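Side-chain contacts in possible phosphoglycerate mutase GPM2 (Mycobacterium tuberculosis, PDB 2A6P), which removes phosphate from a broad range of phosphomonoesters, can act in vivo as a fructose-1,6-bisphosphatase that sustains gluconeogenesis, and has negligible phosphoglycerate mutase activity: residues T43-A48 with L71-L76; L112-G117 with S156-T161; I181-F186 with Q192-G197. All coordinates share one frame; numbering follows the deposited sequence.

Interaction 1 (T43-A48 with L71-L76)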
loop_
_atom_site.group_PDB
_atom_site.type_symbol
_atom_site.label_atom_id
_atom_site.label_comp_id
_atom_site.label_asym_id
_atom_site.label_seq_id
_atom_site.Cartn_x
_atom_site.Cartn_y
_atom_site.Cartn_z
ATOM N N THR A 43 -20.682 1.501 -11.931
ATOM C CA THR A 43 -19.630 1.738 -12.915
ATOM C C THR A 43 -18.261 1.399 -12.323
ATOM O O THR A 43 -17.424 0.792 -12.990
ATOM C CB THR A 43 -19.629 3.208 -13.386
ATOM O OG1 THR A 43 -20.939 3.559 -13.858
ATOM C CG2 THR A 43 -18.622 3.408 -14.521
ATOM N N GLN A 44 -18.043 1.801 -11.071
ATOM C CA GLN A 44 -16.790 1.519 -10.368
ATOM C C GLN A 44 -16.546 0.016 -10.367
ATOM O O GLN A 44 -15.463 -0.450 -10.733
ATOM C CB GLN A 44 -16.861 2.018 -8.923
ATOM C CG GLN A 44 -16.508 3.488 -8.745
ATOM C CD GLN A 44 -16.674 3.961 -7.311
ATOM O OE1 GLN A 44 -16.155 5.013 -6.922
ATOM N NE2 GLN A 44 -17.406 3.192 -6.520
ATOM N N ALA A 45 -17.566 -0.731 -9.952
ATOM C CA ALA A 45 -17.492 -2.183 -9.901
ATOM C C ALA A 45 -17.145 -2.751 -11.274
ATOM O O ALA A 45 -16.309 -3.648 -11.398
ATOM C CB ALA A 45 -18.818 -2.746 -9.430
ATOM N N GLU A 46 -17.809 -2.229 -12.301
ATOM C CA GLU A 46 -17.579 -2.683 -13.665
ATOM C C GLU A 46 -16.118 -2.468 -14.074
ATOM O O GLU A 46 -15.503 -3.354 -14.670
ATOM C CB GLU A 46 -18.533 -1.950 -14.623
ATOM C CG GLU A 46 -19.995 -2.406 -14.519
ATOM C CD GLU A 46 -20.967 -1.514 -15.299
ATOM O OE1 GLU A 46 -20.665 -1.162 -16.461
ATOM O OE2 GLU A 46 -22.043 -1.169 -14.757
ATOM N N LEU A 47 -15.564 -1.303 -13.745
ATOM C CA LEU A 47 -14.175 -0.993 -14.079
ATOM C C LEU A 47 -13.181 -1.855 -13.290
ATOM O O LEU A 47 -12.138 -2.253 -13.806
ATOM C CB LEU A 47 -13.899 0.496 -13.835
ATOM C CG LEU A 47 -14.656 1.437 -14.783
ATOM C CD1 LEU A 47 -14.486 2.887 -14.347
ATOM C CD2 LEU A 47 -14.151 1.236 -16.203
ATOM N N ALA A 48 -13.508 -2.157 -12.039
ATOM C CA ALA A 48 -12.634 -2.990 -11.223
ATOM C C ALA A 48 -12.458 -4.385 -11.840
ATOM O O ALA A 48 -11.340 -4.892 -11.918
ATOM C CB ALA A 48 -13.201 -3.104 -9.819
ATOM N N LEU A 71 -22.244 -8.152 -3.058
ATOM C CA LEU A 71 -22.657 -9.196 -3.993
ATOM C C LEU A 71 -22.825 -8.547 -5.363
ATOM O O LEU A 71 -22.393 -9.083 -6.387
ATOM C CB LEU A 71 -23.983 -9.826 -3.547
ATOM C CG LEU A 71 -23.898 -10.760 -2.333
ATOM C CD1 LEU A 71 -25.296 -11.130 -1.871
ATOM C CD2 LEU A 71 -23.102 -12.020 -2.707
ATOM N N ASP A 72 -23.451 -7.377 -5.363
ATOM C CA ASP A 72 -23.691 -6.618 -6.584
ATOM C C ASP A 72 -22.375 -6.302 -7.278
ATOM O O ASP A 72 -22.244 -6.472 -8.496
ATOM C CB ASP A 72 -24.402 -5.305 -6.260
ATOM C CG ASP A 72 -25.677 -5.127 -7.047
ATOM O OD1 ASP A 72 -25.647 -5.340 -8.280
ATOM O OD2 ASP A 72 -26.703 -4.766 -6.432
ATOM N N THR A 73 -21.404 -5.828 -6.501
ATOM C CA THR A 73 -20.096 -5.486 -7.052
ATOM C C THR A 73 -19.454 -6.691 -7.752
ATOM O O THR A 73 -18.954 -6.574 -8.877
ATOM C CB THR A 73 -19.150 -4.975 -5.948
ATOM O OG1 THR A 73 -19.700 -3.792 -5.356
ATOM C CG2 THR A 73 -17.777 -4.650 -6.525
ATOM N N ALA A 74 -19.475 -7.848 -7.089
ATOM C CA ALA A 74 -18.890 -9.063 -7.661
ATOM C C ALA A 74 -19.515 -9.399 -9.010
ATOM O O ALA A 74 -18.815 -9.701 -9.971
ATOM C CB ALA A 74 -19.065 -10.238 -6.699
ATOM N N LYS A 75 -20.840 -9.349 -9.073
ATOM C CA LYS A 75 -21.570 -9.639 -10.309
ATOM C C LYS A 75 -21.186 -8.637 -11.402
ATOM O O LYS A 75 -20.864 -9.025 -12.533
ATOM C CB LYS A 75 -23.079 -9.565 -10.054
ATOM C CG LYS A 75 -23.936 -9.916 -11.258
ATOM C CD LYS A 75 -25.406 -9.841 -10.894
ATOM C CE LYS A 75 -26.291 -10.253 -12.056
ATOM N NZ LYS A 75 -27.737 -10.243 -11.675
ATOM N N LEU A 76 -21.224 -7.350 -11.060
ATOM C CA LEU A 76 -20.881 -6.292 -12.000
ATOM C C LEU A 76 -19.426 -6.376 -12.431
ATOM O O LEU A 76 -19.084 -5.994 -13.541
ATOM C CB LEU A 76 -21.158 -4.927 -11.374
ATOM C CG LEU A 76 -22.645 -4.685 -11.116
ATOM C CD1 LEU A 76 -22.855 -3.415 -10.317
ATOM C CD2 LEU A 76 -23.356 -4.610 -12.441
#
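The methyl of Ala45 rests between Thr73 and Leu76 of the facing helix. Its CB lies 3.6 Å from CG2 of Thr73 and 3.7 Å from CB of Leu76, so one small side chain fills the step between two residues one turn apart. A residue as short as alanine suits a place where the segment axes pass 8.0 Å from each other, crossing at -49°. Beside it Glu46 brings its backbone against the end of the partner, CA standing 3.6 Å from the carbonyl O of Leu76, while its extended chain carries the carboxylate out to the exposed side. Thr73 divides its branches: CG2 is anti to the backbone N (OG1 at chi1 -61°) and turns to Ala45, whereas OG1 hydrogen-bonds to the carbonyl O of Arg69 one turn back and, weakly, to Gly19 N. The side chain of Thr73 also lies about 3 Å from that of His18, the inferred phosphohistidine residue. Further out, Asp72 forms a salt bridge with Arg42, a second tie between the two helices. Helices 39-53 and 68-76 pack together against one face of the central sheet, where Ala48 and Thr73 both touch Leu16 of strand 13-17.

Interaction 2 (L112-G117 with S156-T161)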
loop_
_atom_site.group_PDB
_atom_site.type_symbol
_atom_site.label_atom_id
_atom_site.label_comp_id
_atom_site.label_asym_id
_atom_site.label_seq_id
_atom_site.Cartn_x
_atom_site.Cartn_y
_atom_site.Cartn_z
ATOM N N LEU A 112 -11.287 6.354 16.931
ATOM C CA LEU A 112 -10.792 5.713 15.713
ATOM C C LEU A 112 -11.350 4.319 15.921
ATOM O O LEU A 112 -11.223 3.764 17.012
ATOM C CB LEU A 112 -9.268 5.622 15.655
ATOM C CG LEU A 112 -8.431 6.799 15.153
ATOM C CD1 LEU A 112 -6.962 6.387 15.203
ATOM C CD2 LEU A 112 -8.833 7.209 13.727
ATOM N N VAL A 113 -11.983 3.754 14.905
ATOM C CA VAL A 113 -12.547 2.429 15.075
ATOM C C VAL A 113 -11.450 1.451 15.482
ATOM O O VAL A 113 -11.682 0.530 16.265
ATOM C CB VAL A 113 -13.246 1.952 13.774
ATOM C CG1 VAL A 113 -12.239 1.856 12.631
ATOM C CG2 VAL A 113 -13.938 0.614 14.018
ATOM N N TRP A 114 -10.247 1.695 14.971
ATOM C CA TRP A 114 -9.076 0.846 15.212
ATOM C C TRP A 114 -8.610 0.698 16.652
ATOM O O TRP A 114 -8.026 -0.330 17.020
ATOM C CB TRP A 114 -7.902 1.347 14.368
ATOM C CG TRP A 114 -8.294 1.487 12.965
ATOM C CD1 TRP A 114 -8.617 2.641 12.307
ATOM C CD2 TRP A 114 -8.535 0.414 12.051
ATOM N NE1 TRP A 114 -9.053 2.346 11.033
ATOM C CE2 TRP A 114 -9.014 0.987 10.852
ATOM C CE3 TRP A 114 -8.394 -0.980 12.132
ATOM C CZ2 TRP A 114 -9.360 0.210 9.738
ATOM C CZ3 TRP A 114 -8.735 -1.752 11.024
ATOM C CH2 TRP A 114 -9.215 -1.153 9.843
ATOM N N THR A 115 -8.853 1.723 17.462
ATOM C CA THR A 115 -8.438 1.703 18.855
ATOM C C THR A 115 -9.620 1.619 19.838
ATOM O O THR A 115 -9.490 1.052 20.931
ATOM C CB THR A 115 -7.606 2.957 19.166
ATOM O OG1 THR A 115 -8.356 4.122 18.797
ATOM C CG2 THR A 115 -6.302 2.938 18.379
ATOM N N HIS A 116 -10.772 2.163 19.449
ATOM C CA HIS A 116 -11.937 2.156 20.335
ATOM C C HIS A 116 -12.977 1.068 20.087
ATOM O O HIS A 116 -13.503 0.470 21.030
ATOM C CB HIS A 116 -12.655 3.504 20.278
ATOM C CG HIS A 116 -11.782 4.678 20.588
ATOM N ND1 HIS A 116 -12.257 5.805 21.222
ATOM C CD2 HIS A 116 -10.473 4.910 20.338
ATOM C CE1 HIS A 116 -11.276 6.680 21.354
ATOM N NE2 HIS A 116 -10.183 6.162 20.825
ATOM N N GLY A 117 -13.287 0.813 18.823
ATOM C CA GLY A 117 -14.307 -0.174 18.537
ATOM C C GLY A 117 -15.647 0.551 18.541
ATOM O O GLY A 117 -15.687 1.790 18.567
ATOM N N SER A 156 -11.408 -5.003 5.159
ATOM C CA SER A 156 -10.329 -5.290 4.210
ATOM C C SER A 156 -9.002 -4.807 4.807
ATOM O O SER A 156 -7.984 -5.486 4.721
ATOM C CB SER A 156 -10.580 -4.592 2.871
ATOM O OG SER A 156 -11.693 -5.152 2.189
ATOM N N ARG A 157 -9.017 -3.620 5.400
ATOM C CA ARG A 157 -7.823 -3.070 6.024
ATOM C C ARG A 157 -7.398 -3.944 7.189
ATOM O O ARG A 157 -6.208 -4.063 7.482
ATOM C CB ARG A 157 -8.087 -1.689 6.593
ATOM C CG ARG A 157 -8.376 -0.583 5.623
ATOM C CD ARG A 157 -8.279 0.675 6.459
ATOM N NE ARG A 157 -9.087 1.763 5.966
ATOM C CZ ARG A 157 -9.098 2.967 6.517
ATOM N NH1 ARG A 157 -8.331 3.213 7.574
ATOM N NH2 ARG A 157 -9.888 3.905 6.020
ATOM N N ALA A 158 -8.387 -4.515 7.874
ATOM C CA ALA A 158 -8.132 -5.384 9.013
ATOM C C ALA A 158 -7.380 -6.596 8.501
ATOM O O ALA A 158 -6.376 -7.011 9.084
ATOM C CB ALA A 158 -9.450 -5.823 9.657
ATOM N N VAL A 159 -7.884 -7.180 7.420
ATOM C CA VAL A 159 -7.230 -8.348 6.843
ATOM C C VAL A 159 -5.800 -8.015 6.429
ATOM O O VAL A 159 -4.873 -8.760 6.727
ATOM C CB VAL A 159 -7.999 -8.874 5.632
ATOM C CG1 VAL A 159 -7.207 -9.995 4.954
ATOM C CG2 VAL A 159 -9.371 -9.382 6.092
ATOM N N ILE A 160 -5.623 -6.882 5.757
ATOM C CA ILE A 160 -4.290 -6.452 5.318
ATOM C C ILE A 160 -3.351 -6.246 6.503
ATOM O O ILE A 160 -2.209 -6.718 6.487
ATOM C CB ILE A 160 -4.372 -5.138 4.514
ATOM C CG1 ILE A 160 -5.109 -5.387 3.193
ATOM C CG2 ILE A 160 -2.980 -4.577 4.275
ATOM C CD1 ILE A 160 -5.387 -4.133 2.427
ATOM N N THR A 161 -3.834 -5.531 7.521
ATOM C CA THR A 161 -3.033 -5.268 8.713
ATOM C C THR A 161 -2.568 -6.568 9.355
ATOM O O THR A 161 -1.444 -6.661 9.833
ATOM C CB THR A 161 -3.831 -4.463 9.757
ATOM O OG1 THR A 161 -4.231 -3.211 9.189
ATOM C CG2 THR A 161 -2.986 -4.193 10.986
#
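Trp114 reaches from the short, loosely formed helix 113-116 to Arg157 on helix 153-163, one of the helices flanking the central sheet of this histidine phosphatase fold. The indole does the bridging, for the backbones stay well apart: CA of Trp114 and CA of Ala158 are 8.8 Å from each other. With CG beside its own backbone N (chi1 -52°), the tryptophan directs its six-membered ring to helix 153-163, and CH2 meets CB of Arg157 at 3.5 Å. Arg157 runs extended from CG to NE across the indole at about a right angle, which brings CD to 3.5 Å from CZ2. The guanidinium ends near the pyrrole nitrogen, its plane 23° from that of the ring. A long arginine suits this place because its CB and CD meet the CH2/CZ2 corner of the indole obliquely while its charged end travels on: NH1 hydrogen-bonds to the carbonyl O of Gly171, and NH2 makes a salt bridge with Glu187 of the second subunit. The same residue thus serves the buried core and the dimer interface. Ala158 is small enough to let the ring come close; its backbone N lies at the indole edge, near the ring plane. Thr161 turns its hydroxyl back on the helix, and OG1 donates to the carbonyl O of Arg157 at 2.7 Å, from the opposite face of that carbonyl's plane to Thr161 N.

Interaction 3 (I181-F186 with Q192-G197)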
loop_
_atom_site.group_PDB
_atom_site.type_symbol
_atom_site.label_atom_id
_atom_site.label_comp_id
_atom_site.label_asym_id
_atom_site.label_seq_id
_atom_site.Cartn_x
_atom_site.Cartn_y
_atom_site.Cartn_z
ATOM N N ILE A 181 -8.491 -1.921 -5.001
ATOM C CA ILE A 181 -7.877 -3.230 -4.822
ATOM C C ILE A 181 -6.551 -3.173 -4.049
ATOM O O ILE A 181 -5.716 -2.296 -4.283
ATOM C CB ILE A 181 -7.611 -3.896 -6.212
ATOM C CG1 ILE A 181 -8.936 -4.084 -6.971
ATOM C CG2 ILE A 181 -6.871 -5.227 -6.042
ATOM C CD1 ILE A 181 -8.745 -4.526 -8.416
ATOM N N GLY A 182 -6.390 -4.103 -3.110
ATOM C CA GLY A 182 -5.162 -4.215 -2.340
ATOM C C GLY A 182 -4.670 -5.627 -2.625
ATOM O O GLY A 182 -5.507 -6.518 -2.800
ATOM N N ILE A 183 -3.350 -5.843 -2.702
ATOM C CA ILE A 183 -2.802 -7.174 -2.997
ATOM C C ILE A 183 -1.723 -7.599 -2.003
ATOM O O ILE A 183 -0.741 -6.893 -1.795
ATOM C CB ILE A 183 -2.210 -7.238 -4.431
ATOM C CG1 ILE A 183 -3.300 -6.916 -5.459
ATOM C CG2 ILE A 183 -1.598 -8.603 -4.688
ATOM C CD1 ILE A 183 -2.839 -6.945 -6.869
ATOM N N CYS A 184 -1.916 -8.762 -1.392
ATOM C CA CYS A 184 -0.971 -9.287 -0.404
ATOM C C CYS A 184 -0.195 -10.478 -0.955
ATOM O O CYS A 184 -0.766 -11.342 -1.613
ATOM C CB CYS A 184 -1.711 -9.724 0.857
ATOM S SG CYS A 184 -2.559 -8.427 1.715
ATOM N N GLY A 185 1.104 -10.516 -0.678
ATOM C CA GLY A 185 1.947 -11.602 -1.137
ATOM C C GLY A 185 3.110 -11.838 -0.185
ATOM O O GLY A 185 2.951 -11.700 1.029
ATOM N N PHE A 186 4.273 -12.202 -0.732
ATOM C CA PHE A 186 5.475 -12.460 0.073
ATOM C C PHE A 186 6.728 -11.928 -0.623
ATOM O O PHE A 186 6.754 -11.785 -1.839
ATOM C CB PHE A 186 5.722 -13.966 0.278
ATOM C CG PHE A 186 4.595 -14.713 0.930
ATOM C CD1 PHE A 186 3.413 -14.968 0.238
ATOM C CD2 PHE A 186 4.735 -15.203 2.232
ATOM C CE1 PHE A 186 2.380 -15.708 0.832
ATOM C CE2 PHE A 186 3.714 -15.939 2.831
ATOM C CZ PHE A 186 2.531 -16.193 2.129
ATOM N N GLN A 192 3.830 -9.842 2.910
ATOM C CA GLN A 192 3.957 -8.428 2.587
ATOM C C GLN A 192 2.785 -7.841 1.805
ATOM O O GLN A 192 2.065 -8.565 1.119
ATOM C CB GLN A 192 5.286 -8.260 1.803
ATOM C CG GLN A 192 5.403 -7.093 0.809
ATOM C CD GLN A 192 6.744 -7.110 0.060
ATOM O OE1 GLN A 192 7.800 -6.796 0.626
ATOM N NE2 GLN A 192 6.707 -7.493 -1.207
ATOM N N LEU A 193 2.598 -6.527 1.941
ATOM C CA LEU A 193 1.558 -5.784 1.213
ATOM C C LEU A 193 2.237 -5.378 -0.103
ATOM O O LEU A 193 3.222 -4.622 -0.089
ATOM C CB LEU A 193 1.156 -4.502 1.973
ATOM C CG LEU A 193 -0.251 -3.888 1.833
ATOM C CD1 LEU A 193 -0.134 -2.375 1.897
ATOM C CD2 LEU A 193 -0.936 -4.306 0.543
ATOM N N ALA A 194 1.716 -5.862 -1.227
ATOM C CA ALA A 194 2.306 -5.546 -2.533
ATOM C C ALA A 194 1.670 -4.348 -3.252
ATOM O O ALA A 194 2.383 -3.498 -3.805
ATOM C CB ALA A 194 2.255 -6.791 -3.441
ATOM N N VAL A 195 0.336 -4.292 -3.252
ATOM C CA VAL A 195 -0.392 -3.212 -3.903
ATOM C C VAL A 195 -1.503 -2.670 -2.989
ATOM O O VAL A 195 -2.129 -3.418 -2.240
ATOM C CB VAL A 195 -1.023 -3.698 -5.242
ATOM C CG1 VAL A 195 -1.731 -2.541 -5.945
ATOM C CG2 VAL A 195 0.064 -4.301 -6.161
ATOM N N LEU A 196 -1.732 -1.360 -3.053
ATOM C CA LEU A 196 -2.767 -0.708 -2.258
ATOM C C LEU A 196 -3.354 0.474 -3.021
ATOM O O LEU A 196 -2.657 1.152 -3.778
ATOM C CB LEU A 196 -2.204 -0.207 -0.918
ATOM C CG LEU A 196 -3.248 0.373 0.056
ATOM C CD1 LEU A 196 -4.209 -0.725 0.488
ATOM C CD2 LEU A 196 -2.572 0.984 1.278
ATOM N N GLY A 197 -4.643 0.709 -2.832
ATOM C CA GLY A 197 -5.281 1.827 -3.490
ATOM C C GLY A 197 -5.321 1.746 -5.004
ATOM O O GLY A 197 -5.383 2.786 -5.684
#
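Ile183 and Val195 lie side by side on one face of the hairpin of strands 180-187 and 190-199, their CB atoms 3.8 Å apart. With CG1 beside its backbone N (chi1 -60°), Ile183 brings CD1 to 4.0 Å from CG2 of Val195; two beta-branched residues suit such extended neighbours. Next to them the register slips by one in a classic beta bulge, where Ala194 and Val195 both face Ile183. The carbonyl O of Ile183 takes two donors, Ala194 N at 2.7 Å and Val195 N at 3.2 Å, the latter on a lone pair. The methyl of Ala194 sits against this oxygen, with CB at 3.4 Å. Val195 and Ala194 are partly open to solvent, whereas on the other face Cys184 and Leu193 are buried against helix 153-163, and Leu193 reaches the second subunit. Toward Phe186 side-chain packing thins: Gly185 offers only backbone to Gln192, and the partly exposed Phe186 points away from the partner strand, its ring meeting that of Trp163. Here main-chain bonds do the pairing: Gly185 N to Gln192 O and Gln192 N to Gly185 O are nearly straight (N-H...O angles 169° and 172°), and Gly185 O also accepts from Trp163 NE1.

Interactions 2 and 3 are buried, touch each other and reach the second subunit; interaction 1, partly buried and about 24 Å and 20 Å from their respective centres, touches no other chain. Ile160 of helix 153-163 joins interactions 2 and 3, its CG2 lying 3.7 Å from CG of Leu193, so that the helix packs against the hairpin, and both contacts reach the dimer partner. Chemistry follows place. The pairing of 43-48 with 71-76 relies on the alanine and threonine methyls and the leucine CB, with Thr73 reaching His18, that of 112-117 with 156-161 on an aromatic ring and an arginine, and that of 181-186 with 192-197 chiefly on main-chain hydrogen bonds.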